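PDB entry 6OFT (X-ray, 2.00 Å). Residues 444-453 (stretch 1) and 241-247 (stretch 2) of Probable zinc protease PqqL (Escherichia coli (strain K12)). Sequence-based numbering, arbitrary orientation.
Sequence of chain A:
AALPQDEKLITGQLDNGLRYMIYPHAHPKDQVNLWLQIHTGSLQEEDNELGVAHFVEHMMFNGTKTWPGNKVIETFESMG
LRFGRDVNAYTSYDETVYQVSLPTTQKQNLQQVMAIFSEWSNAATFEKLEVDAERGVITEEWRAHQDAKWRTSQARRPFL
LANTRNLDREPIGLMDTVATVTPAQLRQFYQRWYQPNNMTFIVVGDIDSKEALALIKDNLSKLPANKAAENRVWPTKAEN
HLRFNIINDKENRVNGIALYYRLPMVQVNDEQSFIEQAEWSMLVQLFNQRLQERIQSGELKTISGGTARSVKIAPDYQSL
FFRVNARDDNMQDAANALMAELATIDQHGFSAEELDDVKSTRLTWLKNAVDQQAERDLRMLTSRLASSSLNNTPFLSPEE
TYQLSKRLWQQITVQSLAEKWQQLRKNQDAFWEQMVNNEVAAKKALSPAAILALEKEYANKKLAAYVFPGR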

# COMPACT_ATOMS: atom_id res chain seq x y z
N LYS A 444 12.15 24.08 -20.36
CA LYS A 444 11.98 23.03 -21.37
C LYS A 444 10.68 22.23 -21.24
O LYS A 444 10.25 21.61 -22.21
CB LYS A 444 13.21 22.10 -21.41
CG LYS A 444 14.31 22.69 -22.29
CD LYS A 444 15.61 21.92 -22.24
CE LYS A 444 16.66 22.54 -23.13
NZ LYS A 444 17.90 21.71 -23.16
N ALA A 445 10.03 22.27 -20.05
CA ALA A 445 8.77 21.56 -19.80
C ALA A 445 7.68 22.00 -20.78
O ALA A 445 7.57 23.18 -21.12
CB ALA A 445 8.31 21.79 -18.36
N LEU A 446 6.91 21.03 -21.29
CA LEU A 446 5.86 21.31 -22.26
C LEU A 446 4.64 21.89 -21.56
O LEU A 446 4.25 21.39 -20.50
CB LEU A 446 5.46 20.02 -23.02
CG LEU A 446 6.32 19.56 -24.21
CD1 LEU A 446 7.67 18.98 -23.76
CD2 LEU A 446 5.59 18.48 -24.99
N SER A 447 4.04 22.94 -22.14
CA SER A 447 2.80 23.51 -21.62
C SER A 447 1.64 22.58 -22.08
O SER A 447 1.86 21.77 -22.99
CB SER A 447 2.60 24.92 -22.17
OG SER A 447 3.61 25.80 -21.71
N PRO A 448 0.42 22.64 -21.48
CA PRO A 448 -0.65 21.69 -21.89
C PRO A 448 -1.04 21.66 -23.37
O PRO A 448 -1.44 20.60 -23.86
CB PRO A 448 -1.83 22.12 -21.02
CG PRO A 448 -1.20 22.76 -19.84
CD PRO A 448 -0.01 23.47 -20.34
N ALA A 449 -0.96 22.81 -24.09
CA ALA A 449 -1.33 22.83 -25.51
C ALA A 449 -0.31 22.06 -26.35
O ALA A 449 -0.70 21.36 -27.28
CB ALA A 449 -1.46 24.27 -26.01
N ALA A 450 0.99 22.16 -25.98
CA ALA A 450 2.09 21.48 -26.64
C ALA A 450 1.99 19.97 -26.44
O ALA A 450 2.26 19.22 -27.38
CB ALA A 450 3.42 22.00 -26.11
N ILE A 451 1.60 19.52 -25.23
CA ILE A 451 1.44 18.09 -24.90
C ILE A 451 0.39 17.48 -25.82
O ILE A 451 0.64 16.45 -26.46
CB ILE A 451 1.08 17.87 -23.38
CG1 ILE A 451 2.28 18.19 -22.45
CG2 ILE A 451 0.55 16.45 -23.14
CD1 ILE A 451 2.00 18.23 -20.93
N LEU A 452 -0.76 18.13 -25.91
CA LEU A 452 -1.89 17.63 -26.73
C LEU A 452 -1.60 17.78 -28.22
O LEU A 452 -2.10 16.97 -28.95
CB LEU A 452 -3.19 18.29 -26.30
CG LEU A 452 -3.63 18.02 -24.86
CD1 LEU A 452 -5.08 18.37 -24.67
CD2 LEU A 452 -3.38 16.59 -24.45
N ALA A 453 -0.81 18.77 -28.66
CA ALA A 453 -0.48 18.88 -30.09
C ALA A 453 0.45 17.72 -30.47
O ALA A 453 0.39 17.21 -31.59
CB ALA A 453 0.19 20.21 -30.39
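Stretch 2, residues 241-247: HLRFNII

Stretch 2 lies on stretch 1 as an extended strand packed against the start of a helix and the loop leading into it. Stretch 2 is extended, with beta phi and psi values such as -138/137 at Phe244 and -127/121 at Ile246, and the strand continues later in the chain. In stretch 1, Ala445, Leu446 and Ser447 form an extended linker, Ala445 being the first residue to leave the preceding helix. A new helix then runs from Pro448 through Ala453 and beyond. Ser447 occupies its N-cap position without a capping bond from its side chain, whereas its carbonyl oxygen takes part in the first turn, with Ile451 N to Ser447 O at 3.2 Å. The strand and helix axes approach to 10.2 Å, and their N-to-C directions make an angle of 118°, so the strand crosses obliquely, more antiparallel than parallel. Along the strand the partners run backward through stretch 1: Leu242 meets Leu452, Phe244 meets the first turn of the helix, and Ile246 reaches the linker. The closest CA pairings follow the same order, with the CA atoms of Pro448 and Phe244 6.5 Å apart and those of Ala445 and Ile246 7.9 Å apart.

Phe244 is the centre of the contact and has the largest covered area, 95 Å². Its CA-to-CB bond points toward stretch 1, and chi1 of -68° (m) with chi2 of 87° sets the ring against three helix residues. Pro448 lies over one face: its CB is 3.4 Å from the centroid of the Phe244 ring and only 7° off the ring normal, an almost perpendicular CH-pi contact. The closest atom pair is Pro448 CB to Phe244 CD2 at 3.6 Å. At the ring edge, near its plane, Ile451 CD1 comes within 3.9 Å of Phe244 CD2 and Leu452 CG within 3.9 Å of Phe244 CZ. Helical spacing makes this possible, because Ile451 and Leu452 follow Pro448 by three and four residues, and all three direct CB toward the strand. Pro448 gives up 46 Å² to the contact, and Leu452 39 Å².

Ile246, two residues further along, also loses 46 Å². The alternation of the strand puts its side chain on the same side as that of Phe244, while Asn245 between them points away. With chi1 m and chi2 t, Ile246 places CD1 4.1 Å from Ala445 CB and 4.2 Å from Leu446 O. At the other end Leu242, likewise directed toward the helix, brings CD2 to 4.2 Å from Leu452 CD2. Arg243 makes no contact with stretch 1; its NE and NH2 donate to His241 O at 3.0 and 2.8 Å. No hydrogen bond links the two stretches, so the 308 Å² buried between them, both sides summed, rests on side-chain packing that is almost entirely apolar.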

# COMPACT_ATOMS: atom_id res chain seq x y z
N HIS A 241 -12.32 15.08 -16.16
CA HIS A 241 -11.59 16.25 -16.61
C HIS A 241 -10.12 15.89 -16.70
O HIS A 241 -9.59 15.22 -15.82
CB HIS A 241 -11.75 17.40 -15.60
CG HIS A 241 -13.14 17.95 -15.51
ND1 HIS A 241 -13.93 17.75 -14.39
CD2 HIS A 241 -13.84 18.67 -16.42
CE1 HIS A 241 -15.08 18.34 -14.65
NE2 HIS A 241 -15.08 18.92 -15.86
N LEU A 242 -9.49 16.33 -17.76
CA LEU A 242 -8.05 16.13 -17.97
C LEU A 242 -7.29 17.26 -17.28
O LEU A 242 -7.55 18.41 -17.63
CB LEU A 242 -7.77 16.14 -19.47
CG LEU A 242 -6.32 15.92 -19.86
CD1 LEU A 242 -5.81 14.60 -19.31
CD2 LEU A 242 -6.12 16.01 -21.36
N ARG A 243 -6.39 16.95 -16.39
CA ARG A 243 -5.61 17.96 -15.67
C ARG A 243 -4.15 17.95 -16.05
O ARG A 243 -3.68 17.00 -16.67
CB ARG A 243 -5.78 17.82 -14.15
CG ARG A 243 -7.18 18.04 -13.65
CD ARG A 243 -7.49 16.95 -12.66
NE ARG A 243 -8.29 15.91 -13.26
CZ ARG A 243 -8.39 14.67 -12.80
NH1 ARG A 243 -7.73 14.30 -11.72
NH2 ARG A 243 -9.15 13.79 -13.43
N PHE A 244 -3.44 19.03 -15.70
CA PHE A 244 -2.02 19.19 -16.03
C PHE A 244 -1.28 19.75 -14.84
O PHE A 244 -1.77 20.69 -14.22
CB PHE A 244 -1.85 20.13 -17.24
CG PHE A 244 -2.36 19.58 -18.55
CD1 PHE A 244 -3.70 19.74 -18.92
CD2 PHE A 244 -1.50 18.95 -19.44
CE1 PHE A 244 -4.18 19.21 -20.11
CE2 PHE A 244 -1.98 18.44 -20.65
CZ PHE A 244 -3.31 18.57 -20.98
N ASN A 245 -0.09 19.21 -14.55
CA ASN A 245 0.73 19.69 -13.44
C ASN A 245 2.23 19.65 -13.75
O ASN A 245 2.69 18.76 -14.47
CB ASN A 245 0.48 18.84 -12.17
CG ASN A 245 0.98 19.48 -10.90
OD1 ASN A 245 1.17 20.69 -10.82
ND2 ASN A 245 1.20 18.70 -9.87
N ILE A 246 2.97 20.60 -13.20
CA ILE A 246 4.43 20.62 -13.29
C ILE A 246 4.92 20.74 -11.86
O ILE A 246 4.49 21.64 -11.14
CB ILE A 246 5.03 21.72 -14.24
CG1 ILE A 246 4.53 21.57 -15.70
CG2 ILE A 246 6.58 21.71 -14.19
CD1 ILE A 246 4.73 22.90 -16.59
N ILE A 247 5.73 19.75 -11.42
CA ILE A 247 6.29 19.73 -10.07
C ILE A 247 7.70 20.25 -10.17
O ILE A 247 8.56 19.60 -10.77
CB ILE A 247 6.20 18.34 -9.37
CG1 ILE A 247 4.74 17.83 -9.31
CG2 ILE A 247 6.84 18.40 -7.95
CD1 ILE A 247 4.56 16.45 -8.85